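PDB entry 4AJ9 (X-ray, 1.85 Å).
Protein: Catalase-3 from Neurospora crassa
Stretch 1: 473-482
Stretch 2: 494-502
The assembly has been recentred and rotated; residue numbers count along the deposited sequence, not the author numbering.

Stretch 1 (473-482) NEQVKKNVLE
Stretch 2 494-502: RVAVALGLE

Two nearly antiparallel helical segments of one chain pack through a small apolar contact centred on Leu481, with no direct hydrogen bond between them and a single water bridging the polar edge. Stretch 1 is helical from Glu474 through Glu482; stretch 2 enters as a helix at Arg494, unwinds around Gly500 and continues in extended form. The helix axes approach to 10.5 Å at 167°, and the contact buries 364 Å² in total, with Leu481 (97 Å²) and Leu501 (86 Å²) having the largest areas covered by the other stretch. In register, Leu481 CA lies 6.8 Å from Ala496 CA, Lys477 CA 7.8 Å from Leu499 CA, and Lys478 CA 7.8 Å from Leu501 CA.

Leu481 points toward stretch 2 in the m,t rotamer (-78°, 180°), a branched end that can touch several neighbours at once. Its CD2 lies 3.9 Å from Val495 CG1, its CD1 3.8 Å from Ala496 CB, and its CG 4.3 Å from Leu499 CD1. The tightest of these apolar contacts is Leu481 CD1 to Leu501 CD1, at 3.3 Å. The small methyl of Ala496 suits the place where the backbones come closest in this register, for Leu481 CD2 also reaches Ala496 N at 3.7 Å. Val495 (chi1 167°, t) and Leu499 (-51°, 179°; m,t) both point toward stretch 1.

After the turn at Gly500, Leu501 joins this surface. Gly500 has phi/psi of 66/35, a positive phi that by itself favours glycine, and forms a Schellman motif: Gly500 N bonds to Val497 O at 3.1 Å and Leu501 N to Ala496 O at 3.1 Å. Leu501, at -112/159, points its m,t side chain (-65°, 170°) toward stretch 1. Its CD1 packs 4.1 Å from Lys477 CB and 4.3 Å from Lys478 CG, so the lysines contribute the aliphatic parts of their chains.

Lys477 combines both chemistries. Its m,t,m,t chain runs along the contact, with CD 4.2 Å from Leu499 CD2, and carries NZ to a salt bridge with Glu474 OE1 at 3.5 Å. Water 1 accepts from Lys477 NZ at 2.8 Å and donates to Glu474 OE1 at 3.1 Å and to Leu499 O at 2.6 Å, thereby linking the two stretches through a backbone carbonyl. Glu474 starts sideways, but its t,p chain brings OE2 to 3.4 Å from Leu501 CD2.

Asn473 caps stretch 1: its t side chain places OD1 2.9 Å from Val476 N, satisfying an amide in the first turn, while the backbone bond from Lys477 N to Asn473 O, 3.3 Å, begins the helical ladder.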

ATOM      1  N   ASN C 473      18.202  34.874   8.686  1.00  8.71           N
ATOM      2  CA  ASN C 473      18.471  35.043  10.112  1.00 13.65           C
ATOM      3  C   ASN C 473      19.910  35.474  10.371  1.00 14.87           C
ATOM      4  O   ASN C 473      20.846  34.765  10.019  1.00  9.58           O
ATOM      5  CB  ASN C 473      18.174  33.762  10.886  1.00  8.98           C
ATOM      6  CG  ASN C 473      18.361  33.939  12.381  1.00 12.13           C
ATOM      7  OD1 ASN C 473      19.489  33.936  12.894  1.00  9.21           O
ATOM      8  ND2 ASN C 473      17.259  34.109  13.085  1.00 10.17           N
ATOM      9  N   GLU C 474      20.084  36.642  10.986  1.00 16.21           N
ATOM     10  CA  GLU C 474      21.421  37.188  11.204  1.00 11.95           C
ATOM     11  C   GLU C 474      22.291  36.306  12.106  1.00 10.39           C
ATOM     12  O   GLU C 474      23.460  36.074  11.796  1.00 12.86           O
ATOM     13  CB  GLU C 474      21.355  38.616  11.764  1.00 15.80           C
ATOM     14  CG  GLU C 474      22.716  39.246  12.007  1.00 17.63           C
ATOM     15  CD  GLU C 474      23.256  39.990  10.789  1.00 47.48           C
ATOM     16  OE1 GLU C 474      22.945  39.594   9.641  1.00 33.93           O
ATOM     17  OE2 GLU C 474      23.988  40.984  10.984  1.00 61.37           O
ATOM     18  N   GLN C 475      21.743  35.826  13.223  1.00  7.55           N
ATOM     19  CA  GLN C 475      22.548  34.978  14.115  1.00 10.61           C
ATOM     20  C   GLN C 475      23.066  33.734  13.402  1.00 12.58           C
ATOM     21  O   GLN C 475      24.202  33.303  13.626  1.00  9.38           O
ATOM     22  CB  GLN C 475      21.782  34.574  15.377  1.00 11.46           C
ATOM     23  CG  GLN C 475      22.662  33.870  16.414  1.00  6.66           C
ATOM     24  CD  GLN C 475      23.878  34.706  16.785  1.00 19.73           C
ATOM     25  OE1 GLN C 475      23.774  35.919  16.957  1.00 11.21           O
ATOM     26  NE2 GLN C 475      25.039  34.066  16.882  1.00 10.58           N
ATOM     27  N   VAL C 476      22.229  33.140  12.554  1.00 12.79           N
ATOM     28  CA  VAL C 476      22.657  31.972  11.799  1.00 12.31           C
ATOM     29  C   VAL C 476      23.866  32.310  10.924  1.00  9.74           C
ATOM     30  O   VAL C 476      24.848  31.567  10.904  1.00  9.96           O
ATOM     31  CB  VAL C 476      21.501  31.341  10.975  1.00 11.55           C
ATOM     32  CG1 VAL C 476      22.042  30.301  10.007  1.00  8.72           C
ATOM     33  CG2 VAL C 476      20.456  30.721  11.916  1.00  6.95           C
ATOM     34  N   LYS C 477      23.815  33.439  10.215  1.00 11.70           N
ATOM     35  CA  LYS C 477      24.976  33.863   9.433  1.00  8.00           C
ATOM     36  C   LYS C 477      26.224  34.022  10.307  1.00  7.83           C
ATOM     37  O   LYS C 477      27.318  33.658   9.887  1.00  7.63           O
ATOM     38  CB  LYS C 477      24.692  35.138   8.625  1.00 11.31           C
ATOM     39  CG  LYS C 477      23.922  34.868   7.326  1.00  6.00           C
ATOM     40  CD  LYS C 477      23.574  36.149   6.573  1.00  9.06           C
ATOM     41  CE  LYS C 477      22.531  36.979   7.315  1.00 11.13           C
ATOM     42  NZ  LYS C 477      22.160  38.203   6.539  1.00 10.72           N
ATOM     43  N   LYS C 478      26.061  34.560  11.518  1.00  6.61           N
ATOM     44  CA  LYS C 478      27.208  34.747  12.405  1.00 15.00           C
ATOM     45  C   LYS C 478      27.738  33.405  12.883  1.00 11.25           C
ATOM     46  O   LYS C 478      28.949  33.213  13.005  1.00 12.08           O
ATOM     47  CB  LYS C 478      26.845  35.617  13.606  1.00 15.56           C
ATOM     48  CG  LYS C 478      26.610  37.076  13.266  1.00 14.59           C
ATOM     49  CD  LYS C 478      26.235  37.846  14.526  1.00 16.45           C
ATOM     50  CE  LYS C 478      26.055  39.331  14.241  1.00 28.51           C
ATOM     51  NZ  LYS C 478      25.391  40.018  15.386  1.00 26.71           N
ATOM     52  N   ASN C 479      26.821  32.479  13.153  1.00 13.02           N
ATOM     53  CA  ASN C 479      27.184  31.118  13.546  1.00  9.21           C
ATOM     54  C   ASN C 479      27.974  30.439  12.440  1.00 10.77           C
ATOM     55  O   ASN C 479      28.947  29.738  12.698  1.00 10.67           O
ATOM     56  CB  ASN C 479      25.928  30.311  13.893  1.00  9.59           C
ATOM     57  CG  ASN C 479      25.247  30.819  15.136  1.00 14.28           C
ATOM     58  OD1 ASN C 479      25.854  31.532  15.923  1.00 14.89           O
ATOM     59  ND2 ASN C 479      23.984  30.451  15.327  1.00 14.37           N
ATOM     60  N   VAL C 480      27.545  30.651  11.200  1.00 11.25           N
ATOM     61  CA  VAL C 480      28.269  30.129  10.048  1.00 11.35           C
ATOM     62  C   VAL C 480      29.694  30.697   9.972  1.00  9.77           C
ATOM     63  O   VAL C 480      30.649  29.947   9.801  1.00  8.32           O
ATOM     64  CB  VAL C 480      27.496  30.396   8.737  1.00 12.03           C
ATOM     65  CG1 VAL C 480      28.348  30.067   7.527  1.00  9.18           C
ATOM     66  CG2 VAL C 480      26.206  29.581   8.723  1.00  7.95           C
ATOM     67  N   LEU C 481      29.840  32.015  10.126  1.00 14.43           N
ATOM     68  CA  LEU C 481      31.172  32.637  10.115  1.00 12.95           C
ATOM     69  C   LEU C 481      32.059  32.082  11.223  1.00  8.67           C
ATOM     70  O   LEU C 481      33.233  31.808  11.008  1.00  7.87           O
ATOM     71  CB  LEU C 481      31.082  34.158  10.258  1.00 15.30           C
ATOM     72  CG  LEU C 481      30.687  34.912   8.990  1.00 24.30           C
ATOM     73  CD1 LEU C 481      30.624  36.402   9.272  1.00 33.07           C
ATOM     74  CD2 LEU C 481      31.673  34.618   7.867  1.00 20.72           C
ATOM     75  N   GLU C 482      31.493  31.936  12.416  1.00  8.18           N
ATOM     76  CA  GLU C 482      32.261  31.428  13.543  1.00  8.94           C
ATOM     77  C   GLU C 482      32.813  30.034  13.240  1.00  9.30           C
ATOM     78  O   GLU C 482      33.946  29.708  13.600  1.00  9.94           O
ATOM     79  CB  GLU C 482      31.407  31.408  14.807  1.00 16.00           C
ATOM     80  CG  GLU C 482      32.072  30.714  15.966  1.00 27.78           C
ATOM     81  CD  GLU C 482      31.281  30.845  17.249  1.00 43.78           C
ATOM     82  OE1 GLU C 482      30.106  30.417  17.269  1.00 42.68           O
ATOM     83  OE2 GLU C 482      31.836  31.374  18.237  1.00 58.23           O
ATOM     84  N   ARG C 494      36.920  36.392   3.844  1.00 10.55           N
ATOM     85  CA  ARG C 494      36.442  36.591   2.487  1.00  8.99           C
ATOM     86  C   ARG C 494      34.927  36.383   2.369  1.00  9.03           C
ATOM     87  O   ARG C 494      34.246  37.141   1.680  1.00 12.02           O
ATOM     88  CB  ARG C 494      37.248  35.722   1.515  1.00  8.18           C
ATOM     89  CG  ARG C 494      38.672  36.242   1.353  1.00 15.14           C
ATOM     90  CD  ARG C 494      39.645  35.171   0.911  1.00 11.25           C
ATOM     91  NE  ARG C 494      39.529  34.861  -0.508  1.00 12.70           N
ATOM     92  CZ  ARG C 494      40.298  33.976  -1.136  1.00 11.04           C
ATOM     93  NH1 ARG C 494      41.242  33.310  -0.469  1.00 14.22           N
ATOM     94  NH2 ARG C 494      40.131  33.751  -2.427  1.00 12.57           N
ATOM     95  N   VAL C 495      34.398  35.384   3.073  1.00  8.39           N
ATOM     96  CA  VAL C 495      32.952  35.170   3.120  1.00 12.11           C
ATOM     97  C   VAL C 495      32.258  36.307   3.870  1.00 10.91           C
ATOM     98  O   VAL C 495      31.248  36.837   3.413  1.00  8.21           O
ATOM     99  CB  VAL C 495      32.591  33.813   3.778  1.00  8.83           C
ATOM    100  CG1 VAL C 495      31.098  33.748   4.103  1.00 11.90           C
ATOM    101  CG2 VAL C 495      33.025  32.645   2.879  1.00  9.40           C
ATOM    102  N   ALA C 496      32.810  36.682   5.019  1.00 12.05           N
ATOM    103  CA  ALA C 496      32.245  37.763   5.825  1.00 14.39           C
ATOM    104  C   ALA C 496      32.005  39.020   4.993  1.00 11.03           C
ATOM    105  O   ALA C 496      31.019  39.720   5.194  1.00 18.13           O
ATOM    106  CB  ALA C 496      33.154  38.080   7.017  1.00 16.17           C
ATOM    107  N   VAL C 497      32.905  39.306   4.059  1.00 14.12           N
ATOM    108  CA  VAL C 497      32.754  40.498   3.228  1.00 12.06           C
ATOM    109  C   VAL C 497      31.386  40.522   2.562  1.00 15.30           C
ATOM    110  O   VAL C 497      30.672  41.521   2.627  1.00 13.20           O
ATOM    111  CB  VAL C 497      33.831  40.585   2.142  1.00 15.15           C
ATOM    112  CG1 VAL C 497      33.474  41.689   1.139  1.00 15.87           C
ATOM    113  CG2 VAL C 497      35.191  40.850   2.768  1.00 21.29           C
ATOM    114  N   ALA C 498      31.025  39.411   1.928  1.00 11.90           N
ATOM    115  CA  ALA C 498      29.753  39.302   1.212  1.00  7.20           C
ATOM    116  C   ALA C 498      28.539  39.521   2.110  1.00 11.05           C
ATOM    117  O   ALA C 498      27.534  40.091   1.685  1.00 11.18           O
ATOM    118  CB  ALA C 498      29.663  37.933   0.504  1.00  9.24           C
ATOM    119  N   LEU C 499      28.637  39.057   3.352  1.00 10.76           N
ATOM    120  CA  LEU C 499      27.527  39.097   4.294  1.00  8.66           C
ATOM    121  C   LEU C 499      27.477  40.413   5.070  1.00 10.36           C
ATOM    122  O   LEU C 499      26.578  40.632   5.876  1.00 11.57           O
ATOM    123  CB  LEU C 499      27.650  37.930   5.269  1.00  8.72           C
ATOM    124  CG  LEU C 499      27.836  36.562   4.602  1.00  9.07           C
ATOM    125  CD1 LEU C 499      27.970  35.461   5.644  1.00 10.29           C
ATOM    126  CD2 LEU C 499      26.671  36.279   3.667  1.00  7.49           C
ATOM    127  N   GLY C 500      28.460  41.278   4.838  1.00 14.96           N
ATOM    128  CA  GLY C 500      28.523  42.562   5.517  1.00 14.49           C
ATOM    129  C   GLY C 500      28.763  42.394   7.000  1.00 21.95           C
ATOM    130  O   GLY C 500      28.252  43.166   7.815  1.00 21.61           O
ATOM    131  N   LEU C 501      29.540  41.373   7.352  1.00 16.96           N
ATOM    132  CA  LEU C 501      29.853  41.106   8.753  1.00 14.98           C
ATOM    133  C   LEU C 501      31.330  41.360   9.021  1.00 20.24           C
ATOM    134  O   LEU C 501      32.152  41.368   8.099  1.00 21.47           O
ATOM    135  CB  LEU C 501      29.473  39.666   9.124  1.00 18.65           C
ATOM    136  CG  LEU C 501      27.971  39.374   9.054  1.00 23.35           C
ATOM    137  CD1 LEU C 501      27.669  37.882   9.191  1.00 25.59           C
ATOM    138  CD2 LEU C 501      27.219  40.166  10.111  1.00 18.52           C
ATOM    139  N   GLU C 502      31.669  41.570  10.286  1.00 27.78           N
ATOM    140  CA  GLU C 502      33.041  41.878  10.651  1.00 26.74           C
ATOM    141  C   GLU C 502      33.956  40.667  10.478  1.00 32.98           C
ATOM    142  O   GLU C 502      33.623  39.555  10.894  1.00 24.49           O
ATOM    143  CB  GLU C 502      33.102  42.390  12.089  1.00 34.43           C
ATOM    144  CG  GLU C 502      34.442  42.992  12.475  1.00 51.68           C
ATOM    145  CD  GLU C 502      34.438  43.552  13.883  1.00 52.52           C
ATOM    146  OE1 GLU C 502      33.404  43.420  14.573  1.00 64.17           O
ATOM    147  OE2 GLU C 502      35.469  44.122  14.298  1.00 55.57           O
TER
HETATM  148  O   HOH W   1      24.363  39.894   6.902  1.00 25.40           O